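PDB 2Q01: uronate isomerase from Caulobacter crescentus, which catalyses the interconversion of D-glucuronate with D-fructuronate and of D-galacturonate with D-tagaturonate in the pentose and glucuronate interconversion pathway. Local coordinates for residues S115-N120 with H429-R434; A182-S187 with G191-A196; A213-A218 with D224-K229. All blocks are in the same frame, centred on the assembly; numbering follows the deposited sequence.

Contact 1 (S115-N120 with H429-R434); sequences SWVWLN and HDVARR
Val117 meets Val431 methyl to methyl, with its CG1 3.6 Å from Val431 CG2. Val117 CG1 stands anti to its own backbone N (chi1 177°), and both CB atoms point toward the opposite helix. The two side chains cross at a slant.

Trp118 comes next. Trp118 CG stands anti to the carbonyl carbon (chi1 -57°), which carries the ring toward the other helix, its pyrrole edge foremost. Val431 CG2 lies at the indole edge, near the ring plane, 3.7 Å from Trp118 NE1 and 3.8 Å from Trp118 CD1. One methyl of Val431 thus fills the corner between Val117 and the Trp118 edge. This is a small helix-helix contact made of apolar groups, with no hydrogen bond across it.

One turn along the second helix, Arg434 reaches back to Asp430. Arg434 NE bonds Asp430 OD1 at 2.9 Å in a salt bridge. The oxygen lies near the guanidinium plane and is met on its syn side, though the donor stands 27° out of the carboxylate plane. Arg13 also pairs with Asp430 OD1, so that oxygen meets two arginines.

Arg428 makes a cation-pi contact with Trp118. His429, which points away from helix 114-126, and Arg433 touch strand 37-39 of the barrel sheet. Helix 114-126 packs through Ser115 and Leu119 on helix 67-74, while its Trp116 reaches a second subunit and bonds Glu453 there.

Contact 2 (A182-S187 with G191-A196); sequences AAIRES and GHVITA
A single water joins Arg185 to Val193 and is held from both sides. It accepts a bond from Arg185 NH2 at 2.8 Å and donates one to Val193 O at 3.1 Å. The water sits at the edge of the guanidinium, in its plane. The arginine gets there by bending back along its own helix, so that one face of the guanidinium rests over Ala182 CA.

Apart from this bridge the contact is apolar. Ile184 points toward the strand and sends out both of its branches. CD1 of Ile184, at the end of the longer branch, comes 3.9 Å from Val193 CG1 and touches Val193 CB as well. The two side chains cross at about a right angle. The shorter branch, Ile184 CG2, is anti to the backbone N (chi1 of the CG1 branch -79°) and lies 3.7 Å from Gly191 O.

Ser187 OG donates to Ile184 O at 2.8 Å, tilted 31° from the carbonyl plane. Phe49 on helix 47-51 packs on Ile184, and Phe160 on helix 156-162 packs on Val193.

This is the second half of a beta-alpha-beta unit, in which strand 165-169 is followed by helix 179-186 and then strand 192-194. A weak bond from His181 NE2 to Ile194 O also joins them. Buried methyl groups set the spacing of helix and strand. No direct hydrogen bond forms between the two segments, so the water satisfies Val193 O and spans the distance Arg185 leaves.

Contact 3 (A213-A218 with D224-K229); sequences AFERFA and DVYSWK
Val225 is the bump that fills the hollow between Phe214, Phe217 and Ala218. Each part of its branched side chain meets a different wall. Val225 CG1 lies at the edge of the Phe214 ring, near its plane, 3.3 Å from Phe214 CD2, a close approach, with the first torsions of both Val225 and Phe214 away from the staggered positions. Val225 CG2 sits over one face of the Phe217 ring, 3.5 Å from Phe217 CD1. The floor is Ala218, whose CB is 4.0 Å from Val225 CB. Phe217 CG stands anti to the backbone N (chi1 -179°), which sets the ring beside Val225.

Tyr226 and Phe214 cross obliquely, their ring planes 21° apart. The centroids are 5.9 Å apart, so the rings are slid past each other and barely overlap. Tyr226 CE1 comes 3.9 Å from Phe214 CB. The hydroxyl end reaches on along the helix to the backbone of Glu215, with Tyr226 OH 3.6 Å from Glu215 CA. One face of the tyrosine ring has Val225 CG1 above its centre.

With an alanine in place of Phe214, Val225 CG1 would probably lose the ring edge it rests on, and a gap would open beside Tyr226.

The second segment begins with a type I turn from Asp224 to Ser227, which leads into helix 228-244, soon after helix 210-221. Phe217 and Val225 both pack on Ala234 of that helix, and Tyr226 also touches Val275 of helix 264-276.

The three contacts are separate patches of one TIM-barrel chain. Contact 1 joins segments 309 residues apart in sequence, on helices 114-126 and 425-445, and encloses the other two along the chain. Contacts 2 and 3 are short-range and follow in series, strand 192-194 leading on to helix 210-221. The centre of contact 2 is 27 Å from those of contacts 1 and 3, which lie 42 Å apart on opposite sides of the chain's centre. Helix 425-445 touches strand 37-39, and contact 2 includes strand 192-194, the outer strands of the parallel run 37-39, 165-169, 192-194. Contact 3 lies farther out, before strand 249-252. Contact 1 ties distant parts together; contacts 2 and 3 fix local connections.

Contact 1 (S115-N120 with H429-R434)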
ATOM      1  N   SER B 115       7.794  19.962   5.538  1.00 50.29           N
ATOM      2  CA  SER B 115       8.654  20.955   6.186  1.00 45.78           C
ATOM      3  C   SER B 115       8.610  22.315   5.495  1.00 47.47           C
ATOM      4  O   SER B 115       8.905  23.332   6.114  1.00 50.85           O
ATOM      5  CB  SER B 115      10.097  20.458   6.234  1.00 48.21           C
ATOM      6  OG  SER B 115      10.262  19.478   7.242  1.00 45.61           O
ATOM      7  N   TRP B 116       8.263  22.317   4.208  1.00 41.11           N
ATOM      8  CA  TRP B 116       8.008  23.542   3.463  1.00 39.31           C
ATOM      9  C   TRP B 116       6.804  24.240   4.081  1.00 41.43           C
ATOM     10  O   TRP B 116       6.833  25.444   4.316  1.00 53.52           O
ATOM     11  CB  TRP B 116       7.726  23.212   1.996  1.00 44.51           C
ATOM     12  CG  TRP B 116       7.621  24.393   1.072  1.00 44.81           C
ATOM     13  CD1 TRP B 116       8.611  24.902   0.287  1.00 36.41           C
ATOM     14  CD2 TRP B 116       6.455  25.191   0.814  1.00 45.56           C
ATOM     15  NE1 TRP B 116       8.144  25.971  -0.436  1.00 41.03           N
ATOM     16  CE2 TRP B 116       6.824  26.172  -0.133  1.00 44.15           C
ATOM     17  CE3 TRP B 116       5.134  25.174   1.294  1.00 36.77           C
ATOM     18  CZ2 TRP B 116       5.921  27.131  -0.614  1.00 43.18           C
ATOM     19  CZ3 TRP B 116       4.238  26.124   0.815  1.00 44.88           C
ATOM     20  CH2 TRP B 116       4.638  27.092  -0.131  1.00 39.23           C
ATOM     21  N   VAL B 117       5.756  23.465   4.347  1.00 39.49           N
ATOM     22  CA  VAL B 117       4.531  23.975   4.950  1.00 33.93           C
ATOM     23  C   VAL B 117       4.761  24.468   6.388  1.00 37.87           C
ATOM     24  O   VAL B 117       4.340  25.575   6.727  1.00 46.35           O
ATOM     25  CB  VAL B 117       3.378  22.926   4.886  1.00 38.51           C
ATOM     26  CG1 VAL B 117       2.138  23.434   5.588  1.00 28.14           C
ATOM     27  CG2 VAL B 117       3.033  22.572   3.437  1.00 28.81           C
ATOM     28  N   TRP B 118       5.453  23.672   7.210  1.00 38.50           N
ATOM     29  CA  TRP B 118       5.649  24.010   8.630  1.00 39.45           C
ATOM     30  C   TRP B 118       6.558  25.212   8.847  1.00 37.84           C
ATOM     31  O   TRP B 118       6.236  26.087   9.642  1.00 42.29           O
ATOM     32  CB  TRP B 118       6.191  22.829   9.443  1.00 45.18           C
ATOM     33  CG  TRP B 118       5.362  21.582   9.407  1.00 50.15           C
ATOM     34  CD1 TRP B 118       3.996  21.491   9.414  1.00 42.17           C
ATOM     35  CD2 TRP B 118       5.853  20.236   9.394  1.00 57.30           C
ATOM     36  NE1 TRP B 118       3.608  20.172   9.385  1.00 44.90           N
ATOM     37  CE2 TRP B 118       4.727  19.380   9.373  1.00 57.02           C
ATOM     38  CE3 TRP B 118       7.138  19.670   9.385  1.00 49.27           C
ATOM     39  CZ2 TRP B 118       4.846  17.985   9.347  1.00 59.26           C
ATOM     40  CZ3 TRP B 118       7.257  18.283   9.356  1.00 56.93           C
ATOM     41  CH2 TRP B 118       6.115  17.456   9.335  1.00 54.93           C
ATOM     42  N   LEU B 119       7.687  25.247   8.143  1.00 44.62           N
ATOM     43  CA  LEU B 119       8.652  26.332   8.294  1.00 39.22           C
ATOM     44  C   LEU B 119       8.162  27.654   7.735  1.00 44.67           C
ATOM     45  O   LEU B 119       8.433  28.700   8.322  1.00 49.77           O
ATOM     46  CB  LEU B 119       9.997  25.975   7.660  1.00 50.21           C
ATOM     47  CG  LEU B 119      10.978  25.124   8.463  1.00 46.79           C
ATOM     48  CD1 LEU B 119      12.157  24.792   7.581  1.00 54.40           C
ATOM     49  CD2 LEU B 119      11.435  25.847   9.720  1.00 41.92           C
ATOM     50  N   ASN B 120       7.440  27.613   6.617  1.00 42.28           N
ATOM     51  CA  ASN B 120       6.845  28.831   6.064  1.00 42.05           C
ATOM     52  C   ASN B 120       5.685  29.366   6.898  1.00 39.73           C
ATOM     53  O   ASN B 120       5.421  30.564   6.883  1.00 45.27           O
ATOM     54  CB  ASN B 120       6.440  28.655   4.596  1.00 42.74           C
ATOM     55  CG  ASN B 120       7.646  28.628   3.654  1.00 43.31           C
ATOM     56  OD1 ASN B 120       8.623  29.358   3.841  1.00 44.16           O
ATOM     57  ND2 ASN B 120       7.570  27.788   2.629  1.00 47.84           N
ATOM     58  N   HIS B 429      -0.332  21.495  13.955  1.00 31.52           N
ATOM     59  CA  HIS B 429      -1.745  21.367  14.298  1.00 37.48           C
ATOM     60  C   HIS B 429      -2.661  22.017  13.274  1.00 29.20           C
ATOM     61  O   HIS B 429      -3.754  21.520  13.040  1.00 43.24           O
ATOM     62  CB  HIS B 429      -2.024  21.915  15.694  1.00 37.30           C
ATOM     63  CG  HIS B 429      -1.891  20.890  16.773  1.00 40.74           C
ATOM     64  ND1 HIS B 429      -0.675  20.536  17.315  1.00 45.66           N
ATOM     65  CD2 HIS B 429      -2.818  20.129  17.398  1.00 46.94           C
ATOM     66  CE1 HIS B 429      -0.860  19.603  18.232  1.00 33.62           C
ATOM     67  NE2 HIS B 429      -2.151  19.342  18.304  1.00 46.95           N
ATOM     68  N   ASP B 430      -2.206  23.109  12.660  1.00 37.29           N
ATOM     69  CA  ASP B 430      -2.934  23.747  11.562  1.00 31.86           C
ATOM     70  C   ASP B 430      -3.053  22.838  10.342  1.00 31.67           C
ATOM     71  O   ASP B 430      -4.125  22.756   9.736  1.00 42.22           O
ATOM     72  CB  ASP B 430      -2.284  25.067  11.155  1.00 38.25           C
ATOM     73  CG  ASP B 430      -3.228  25.952  10.372  1.00 43.14           C
ATOM     74  OD1 ASP B 430      -3.082  26.047   9.135  1.00 51.85           O
ATOM     75  OD2 ASP B 430      -4.138  26.531  10.995  1.00 46.34           O
ATOM     76  N   VAL B 431      -1.955  22.164   9.987  1.00 33.08           N
ATOM     77  CA  VAL B 431      -1.936  21.180   8.892  1.00 27.22           C
ATOM     78  C   VAL B 431      -2.929  20.044   9.162  1.00 33.36           C
ATOM     79  O   VAL B 431      -3.678  19.647   8.273  1.00 33.17           O
ATOM     80  CB  VAL B 431      -0.505  20.610   8.673  1.00 33.46           C
ATOM     81  CG1 VAL B 431      -0.498  19.407   7.723  1.00 33.10           C
ATOM     82  CG2 VAL B 431       0.408  21.673   8.151  1.00 34.08           C
ATOM     83  N   ALA B 432      -2.943  19.549  10.401  1.00 34.51           N
ATOM     84  CA  ALA B 432      -3.887  18.507  10.826  1.00 35.89           C
ATOM     85  C   ALA B 432      -5.329  18.935  10.618  1.00 29.56           C
ATOM     86  O   ALA B 432      -6.143  18.167  10.116  1.00 29.76           O
ATOM     87  CB  ALA B 432      -3.662  18.165  12.279  1.00 36.77           C
ATOM     88  N   ARG B 433      -5.625  20.174  10.998  1.00 34.84           N
ATOM     89  CA  ARG B 433      -6.973  20.736  10.901  1.00 26.26           C
ATOM     90  C   ARG B 433      -7.457  20.963   9.462  1.00 31.84           C
ATOM     91  O   ARG B 433      -8.628  20.730   9.168  1.00 34.96           O
ATOM     92  CB  ARG B 433      -7.058  22.010  11.735  1.00 29.18           C
ATOM     93  CG  ARG B 433      -6.952  21.727  13.229  1.00 30.87           C
ATOM     94  CD  ARG B 433      -6.642  22.962  14.062  1.00 31.61           C
ATOM     95  NE  ARG B 433      -6.502  22.582  15.467  1.00 43.99           N
ATOM     96  CZ  ARG B 433      -6.533  23.417  16.500  1.00 38.05           C
ATOM     97  NH1 ARG B 433      -6.692  24.723  16.323  1.00 35.79           N
ATOM     98  NH2 ARG B 433      -6.409  22.935  17.726  1.00 39.55           N
ATOM     99  N   ARG B 434      -6.554  21.375   8.572  1.00 29.64           N
ATOM    100  CA  ARG B 434      -6.887  21.600   7.160  1.00 30.20           C
ATOM    101  C   ARG B 434      -7.099  20.314   6.386  1.00 35.43           C
ATOM    102  O   ARG B 434      -8.007  20.238   5.556  1.00 42.69           O
ATOM    103  CB  ARG B 434      -5.799  22.420   6.471  1.00 30.45           C
ATOM    104  CG  ARG B 434      -5.717  23.830   6.979  1.00 23.87           C
ATOM    105  CD  ARG B 434      -4.626  24.628   6.313  1.00 24.82           C
ATOM    106  NE  ARG B 434      -4.715  26.010   6.763  1.00 46.27           N
ATOM    107  CZ  ARG B 434      -5.319  26.981   6.087  1.00 33.75           C
ATOM    108  NH1 ARG B 434      -5.364  28.197   6.598  1.00 28.67           N
ATOM    109  NH2 ARG B 434      -5.856  26.740   4.899  1.00 25.84           N
TER

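Contact 2 (A182-S187 with G191-A196)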
ATOM      1  N   ALA B 182       7.680  19.622  38.287  1.00 40.43           N
ATOM      2  CA  ALA B 182       7.340  20.110  39.627  1.00 44.18           C
ATOM      3  C   ALA B 182       7.493  21.625  39.726  1.00 43.68           C
ATOM      4  O   ALA B 182       6.696  22.288  40.386  1.00 51.27           O
ATOM      5  CB  ALA B 182       8.187  19.416  40.685  1.00 36.74           C
ATOM      6  N   ALA B 183       8.505  22.162  39.047  1.00 43.14           N
ATOM      7  CA  ALA B 183       8.776  23.597  39.046  1.00 40.71           C
ATOM      8  C   ALA B 183       7.745  24.374  38.234  1.00 40.92           C
ATOM      9  O   ALA B 183       7.460  25.531  38.542  1.00 52.68           O
ATOM     10  CB  ALA B 183      10.173  23.869  38.527  1.00 40.65           C
ATOM     11  N   ILE B 184       7.200  23.734  37.201  1.00 45.01           N
ATOM     12  CA  ILE B 184       6.164  24.330  36.363  1.00 46.41           C
ATOM     13  C   ILE B 184       4.875  24.483  37.161  1.00 51.90           C
ATOM     14  O   ILE B 184       4.248  25.547  37.143  1.00 65.76           O
ATOM     15  CB  ILE B 184       5.926  23.513  35.061  1.00 42.81           C
ATOM     16  CG1 ILE B 184       7.023  23.814  34.033  1.00 37.15           C
ATOM     17  CG2 ILE B 184       4.550  23.821  34.446  1.00 52.63           C
ATOM     18  CD1 ILE B 184       7.162  22.753  32.943  1.00 28.87           C
ATOM     19  N   ARG B 185       4.483  23.425  37.863  1.00 49.18           N
ATOM     20  CA  ARG B 185       3.255  23.443  38.652  1.00 50.35           C
ATOM     21  C   ARG B 185       3.330  24.474  39.775  1.00 53.26           C
ATOM     22  O   ARG B 185       2.379  25.217  40.015  1.00 59.62           O
ATOM     23  CB  ARG B 185       2.968  22.055  39.229  1.00 48.42           C
ATOM     24  CG  ARG B 185       3.191  20.917  38.247  1.00 47.69           C
ATOM     25  CD  ARG B 185       2.515  19.640  38.721  1.00 44.30           C
ATOM     26  NE  ARG B 185       3.315  18.937  39.719  1.00 54.56           N
ATOM     27  CZ  ARG B 185       4.377  18.190  39.436  1.00 49.34           C
ATOM     28  NH1 ARG B 185       5.045  17.587  40.409  1.00 57.10           N
ATOM     29  NH2 ARG B 185       4.771  18.045  38.178  1.00 37.71           N
ATOM     30  N   GLU B 186       4.468  24.509  40.461  1.00 56.84           N
ATOM     31  CA  GLU B 186       4.622  25.313  41.670  1.00 58.84           C
ATOM     32  C   GLU B 186       4.649  26.812  41.378  1.00 61.66           C
ATOM     33  O   GLU B 186       4.361  27.624  42.262  1.00 66.27           O
ATOM     34  CB  GLU B 186       5.875  24.903  42.433  1.00 59.52           C
ATOM     35  CG  GLU B 186       5.711  23.640  43.250  1.00 74.77           C
ATOM     36  CD  GLU B 186       6.908  23.375  44.131  1.00 91.18           C
ATOM     37  OE1 GLU B 186       7.990  23.046  43.597  1.00 90.76           O
ATOM     38  OE2 GLU B 186       6.764  23.506  45.362  1.00 94.34           O
ATOM     39  N   SER B 187       4.993  27.172  40.141  1.00 59.64           N
ATOM     40  CA  SER B 187       5.022  28.572  39.715  1.00 60.50           C
ATOM     41  C   SER B 187       3.614  29.119  39.521  1.00 62.40           C
ATOM     42  O   SER B 187       2.653  28.355  39.412  1.00 60.11           O
ATOM     43  CB  SER B 187       5.833  28.737  38.425  1.00 60.38           C
ATOM     44  OG  SER B 187       5.141  28.216  37.305  1.00 50.88           O
ATOM     45  N   GLY B 191       0.270  27.089  32.874  1.00 53.69           N
ATOM     46  CA  GLY B 191       0.419  26.198  31.727  1.00 50.76           C
ATOM     47  C   GLY B 191       0.406  24.736  32.128  1.00 46.79           C
ATOM     48  O   GLY B 191       1.105  24.332  33.064  1.00 45.08           O
ATOM     49  N   HIS B 192      -0.397  23.950  31.410  1.00 39.06           N
ATOM     50  CA  HIS B 192      -0.590  22.538  31.705  1.00 34.83           C
ATOM     51  C   HIS B 192       0.424  21.726  30.913  1.00 35.74           C
ATOM     52  O   HIS B 192       0.112  21.143  29.873  1.00 47.93           O
ATOM     53  CB  HIS B 192      -2.034  22.137  31.393  1.00 29.06           C
ATOM     54  CG  HIS B 192      -2.405  20.745  31.811  1.00 40.47           C
ATOM     55  ND1 HIS B 192      -2.874  19.803  30.920  1.00 45.67           N
ATOM     56  CD2 HIS B 192      -2.409  20.146  33.025  1.00 44.39           C
ATOM     57  CE1 HIS B 192      -3.137  18.680  31.563  1.00 40.81           C
ATOM     58  NE2 HIS B 192      -2.865  18.862  32.842  1.00 50.24           N
ATOM     59  N   VAL B 193       1.659  21.730  31.408  1.00 39.16           N
ATOM     60  CA  VAL B 193       2.723  20.909  30.853  1.00 35.26           C
ATOM     61  C   VAL B 193       2.818  19.631  31.681  1.00 40.91           C
ATOM     62  O   VAL B 193       3.136  19.668  32.870  1.00 37.83           O
ATOM     63  CB  VAL B 193       4.076  21.650  30.815  1.00 36.10           C
ATOM     64  CG1 VAL B 193       5.170  20.735  30.281  1.00 35.69           C
ATOM     65  CG2 VAL B 193       3.970  22.920  29.962  1.00 29.97           C
ATOM     66  N   ILE B 194       2.508  18.507  31.047  1.00 45.71           N
ATOM     67  CA  ILE B 194       2.523  17.209  31.718  1.00 46.61           C
ATOM     68  C   ILE B 194       3.572  16.285  31.107  1.00 44.91           C
ATOM     69  O   ILE B 194       4.319  16.680  30.211  1.00 44.99           O
ATOM     70  CB  ILE B 194       1.127  16.527  31.721  1.00 38.53           C
ATOM     71  CG1 ILE B 194       0.600  16.329  30.296  1.00 37.03           C
ATOM     72  CG2 ILE B 194       0.153  17.336  32.554  1.00 43.24           C
ATOM     73  CD1 ILE B 194      -0.586  15.391  30.207  1.00 34.75           C
ATOM     74  N   THR B 195       3.620  15.055  31.600  1.00 45.98           N
ATOM     75  CA  THR B 195       4.625  14.094  31.162  1.00 44.35           C
ATOM     76  C   THR B 195       3.991  12.810  30.616  1.00 42.57           C
ATOM     77  O   THR B 195       2.772  12.641  30.655  1.00 37.60           O
ATOM     78  CB  THR B 195       5.636  13.794  32.301  1.00 44.82           C
ATOM     79  OG1 THR B 195       6.607  12.849  31.846  1.00 51.75           O
ATOM     80  CG2 THR B 195       4.931  13.252  33.541  1.00 40.60           C
ATOM     81  N   ALA B 196       4.830  11.931  30.073  1.00 38.05           N
ATOM     82  CA  ALA B 196       4.407  10.606  29.632  1.00 40.15           C
ATOM     83  C   ALA B 196       5.464   9.588  30.044  1.00 38.06           C
ATOM     84  O   ALA B 196       6.657   9.885  30.009  1.00 33.68           O
ATOM     85  CB  ALA B 196       4.198  10.585  28.126  1.00 41.58           C
TER
HETATM   86  O   HOH W   1       3.625  18.508  35.686  1.00 31.56           O

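Contact 3 (A213-A218 with D224-K229)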
ATOM      1  N   ALA B 213      20.881   3.190  32.703  1.00 47.10           N
ATOM      2  CA  ALA B 213      19.455   3.432  32.908  1.00 41.01           C
ATOM      3  C   ALA B 213      18.906   2.647  34.098  1.00 41.76           C
ATOM      4  O   ALA B 213      18.165   3.198  34.902  1.00 43.11           O
ATOM      5  CB  ALA B 213      18.669   3.105  31.654  1.00 39.97           C
ATOM      6  N   PHE B 214      19.286   1.372  34.199  1.00 38.15           N
ATOM      7  CA  PHE B 214      18.907   0.509  35.323  1.00 42.10           C
ATOM      8  C   PHE B 214      19.466   1.009  36.648  1.00 41.44           C
ATOM      9  O   PHE B 214      18.836   0.852  37.697  1.00 45.84           O
ATOM     10  CB  PHE B 214      19.416  -0.915  35.093  1.00 43.36           C
ATOM     11  CG  PHE B 214      18.400  -1.842  34.508  1.00 29.85           C
ATOM     12  CD1 PHE B 214      18.266  -1.976  33.132  1.00 40.10           C
ATOM     13  CD2 PHE B 214      17.593  -2.607  35.333  1.00 34.85           C
ATOM     14  CE1 PHE B 214      17.329  -2.849  32.594  1.00 29.32           C
ATOM     15  CE2 PHE B 214      16.653  -3.474  34.813  1.00 24.81           C
ATOM     16  CZ  PHE B 214      16.520  -3.600  33.440  1.00 36.94           C
ATOM     17  N   GLU B 215      20.657   1.598  36.585  1.00 47.97           N
ATOM     18  CA  GLU B 215      21.368   2.083  37.759  1.00 52.38           C
ATOM     19  C   GLU B 215      20.635   3.263  38.384  1.00 51.30           C
ATOM     20  O   GLU B 215      20.357   3.252  39.585  1.00 57.52           O
ATOM     21  CB  GLU B 215      22.801   2.468  37.382  1.00 59.68           C
ATOM     22  CG  GLU B 215      23.824   2.265  38.493  1.00 79.41           C
ATOM     23  CD  GLU B 215      25.264   2.451  38.022  1.00 96.76           C
ATOM     24  OE1 GLU B 215      26.158   1.775  38.574  1.00110.50           O
ATOM     25  OE2 GLU B 215      25.506   3.267  37.105  1.00 95.85           O
ATOM     26  N   ARG B 216      20.299   4.263  37.567  1.00 46.99           N
ATOM     27  CA  ARG B 216      19.565   5.431  38.061  1.00 46.55           C
ATOM     28  C   ARG B 216      18.059   5.197  38.227  1.00 43.60           C
ATOM     29  O   ARG B 216      17.393   5.966  38.915  1.00 53.60           O
ATOM     30  CB  ARG B 216      19.887   6.710  37.266  1.00 44.99           C
ATOM     31  CG  ARG B 216      19.800   6.605  35.764  1.00 48.62           C
ATOM     32  CD  ARG B 216      20.600   7.719  35.096  1.00 65.09           C
ATOM     33  NE  ARG B 216      19.943   9.023  35.199  1.00 83.73           N
ATOM     34  CZ  ARG B 216      19.485   9.728  34.164  1.00 82.34           C
ATOM     35  NH1 ARG B 216      19.614   9.271  32.924  1.00 80.45           N
ATOM     36  NH2 ARG B 216      18.902  10.902  34.370  1.00 68.10           N
ATOM     37  N   PHE B 217      17.543   4.127  37.624  1.00 40.70           N
ATOM     38  CA  PHE B 217      16.178   3.632  37.881  1.00 36.39           C
ATOM     39  C   PHE B 217      16.055   3.152  39.336  1.00 40.13           C
ATOM     40  O   PHE B 217      15.021   3.352  39.973  1.00 44.54           O
ATOM     41  CB  PHE B 217      15.845   2.521  36.869  1.00 31.80           C
ATOM     42  CG  PHE B 217      14.455   1.918  36.989  1.00 30.15           C
ATOM     43  CD1 PHE B 217      14.261   0.579  36.669  1.00 29.77           C
ATOM     44  CD2 PHE B 217      13.345   2.673  37.359  1.00 35.55           C
ATOM     45  CE1 PHE B 217      13.000  -0.004  36.754  1.00 28.25           C
ATOM     46  CE2 PHE B 217      12.084   2.094  37.454  1.00 19.91           C
ATOM     47  CZ  PHE B 217      11.913   0.757  37.142  1.00 31.61           C
ATOM     48  N   ALA B 218      17.124   2.545  39.855  1.00 51.44           N
ATOM     49  CA  ALA B 218      17.206   2.126  41.259  1.00 42.49           C
ATOM     50  C   ALA B 218      17.303   3.311  42.227  1.00 47.35           C
ATOM     51  O   ALA B 218      16.805   3.238  43.350  1.00 53.90           O
ATOM     52  CB  ALA B 218      18.384   1.190  41.456  1.00 43.15           C
ATOM     53  N   ASP B 224      15.233  -2.587  44.748  1.00 63.27           N
ATOM     54  CA  ASP B 224      16.137  -3.575  44.164  1.00 61.73           C
ATOM     55  C   ASP B 224      15.637  -3.886  42.758  1.00 54.63           C
ATOM     56  O   ASP B 224      14.738  -4.699  42.549  1.00 51.94           O
ATOM     57  CB  ASP B 224      16.242  -4.844  45.023  1.00 64.32           C
ATOM     58  CG  ASP B 224      17.288  -5.834  44.497  1.00 68.53           C
ATOM     59  OD1 ASP B 224      18.203  -5.421  43.748  1.00 62.56           O
ATOM     60  OD2 ASP B 224      17.197  -7.031  44.843  1.00 70.86           O
ATOM     61  N   VAL B 225      16.258  -3.216  41.802  1.00 51.47           N
ATOM     62  CA  VAL B 225      15.809  -3.174  40.423  1.00 45.97           C
ATOM     63  C   VAL B 225      16.270  -4.391  39.603  1.00 46.47           C
ATOM     64  O   VAL B 225      15.683  -4.729  38.566  1.00 49.49           O
ATOM     65  CB  VAL B 225      16.206  -1.792  39.832  1.00 42.75           C
ATOM     66  CG1 VAL B 225      16.950  -1.892  38.534  1.00 38.04           C
ATOM     67  CG2 VAL B 225      14.999  -0.919  39.732  1.00 27.32           C
ATOM     68  N   TYR B 226      17.291  -5.074  40.113  1.00 46.39           N
ATOM     69  CA  TYR B 226      17.844  -6.266  39.475  1.00 43.90           C
ATOM     70  C   TYR B 226      17.223  -7.557  40.031  1.00 38.07           C
ATOM     71  O   TYR B 226      17.805  -8.634  39.919  1.00 49.36           O
ATOM     72  CB  TYR B 226      19.371  -6.288  39.613  1.00 37.33           C
ATOM     73  CG  TYR B 226      20.059  -5.007  39.170  1.00 47.52           C
ATOM     74  CD1 TYR B 226      20.325  -4.761  37.824  1.00 43.07           C
ATOM     75  CD2 TYR B 226      20.451  -4.045  40.104  1.00 56.74           C
ATOM     76  CE1 TYR B 226      20.960  -3.589  37.417  1.00 54.25           C
ATOM     77  CE2 TYR B 226      21.080  -2.869  39.709  1.00 58.92           C
ATOM     78  CZ  TYR B 226      21.333  -2.648  38.366  1.00 57.53           C
ATOM     79  OH  TYR B 226      21.961  -1.485  37.980  1.00 52.66           O
ATOM     80  N   SER B 227      16.040  -7.432  40.625  1.00 40.04           N
ATOM     81  CA  SER B 227      15.250  -8.573  41.103  1.00 43.84           C
ATOM     82  C   SER B 227      13.790  -8.333  40.721  1.00 40.95           C
ATOM     83  O   SER B 227      13.286  -7.218  40.862  1.00 48.88           O
ATOM     84  CB  SER B 227      15.410  -8.749  42.615  1.00 38.27           C
ATOM     85  OG  SER B 227      14.365  -9.530  43.161  1.00 59.93           O
ATOM     86  N   TRP B 228      13.124  -9.386  40.254  1.00 39.70           N
ATOM     87  CA  TRP B 228      11.870  -9.280  39.487  1.00 42.44           C
ATOM     88  C   TRP B 228      10.691  -8.548  40.127  1.00 45.36           C
ATOM     89  O   TRP B 228      10.217  -7.550  39.581  1.00 49.61           O
ATOM     90  CB  TRP B 228      11.439 -10.658  38.977  1.00 32.14           C
ATOM     91  CG  TRP B 228      10.134 -10.687  38.222  1.00 34.67           C
ATOM     92  CD1 TRP B 228       9.012 -11.390  38.560  1.00 38.35           C
ATOM     93  CD2 TRP B 228       9.820  -9.998  36.998  1.00 34.04           C
ATOM     94  NE1 TRP B 228       8.023 -11.188  37.627  1.00 39.07           N
ATOM     95  CE2 TRP B 228       8.492 -10.339  36.658  1.00 38.95           C
ATOM     96  CE3 TRP B 228      10.532  -9.129  36.158  1.00 31.70           C
ATOM     97  CZ2 TRP B 228       7.860  -9.840  35.512  1.00 34.76           C
ATOM     98  CZ3 TRP B 228       9.903  -8.633  35.025  1.00 33.27           C
ATOM     99  CH2 TRP B 228       8.581  -8.993  34.709  1.00 34.15           C
ATOM    100  N   LYS B 229      10.228  -9.036  41.274  1.00 43.73           N
ATOM    101  CA  LYS B 229       9.050  -8.470  41.922  1.00 45.40           C
ATOM    102  C   LYS B 229       9.247  -7.021  42.361  1.00 45.69           C
ATOM    103  O   LYS B 229       8.285  -6.245  42.400  1.00 43.49           O
ATOM    104  CB  LYS B 229       8.590  -9.350  43.091  1.00 49.16           C
ATOM    105  CG  LYS B 229       7.570 -10.419  42.675  1.00 66.35           C
ATOM    106  CD  LYS B 229       7.472 -11.559  43.688  1.00 86.36           C
ATOM    107  CE  LYS B 229       8.546 -12.623  43.451  1.00 82.13           C
ATOM    108  NZ  LYS B 229       8.533 -13.680  44.496  1.00 64.02           N
TER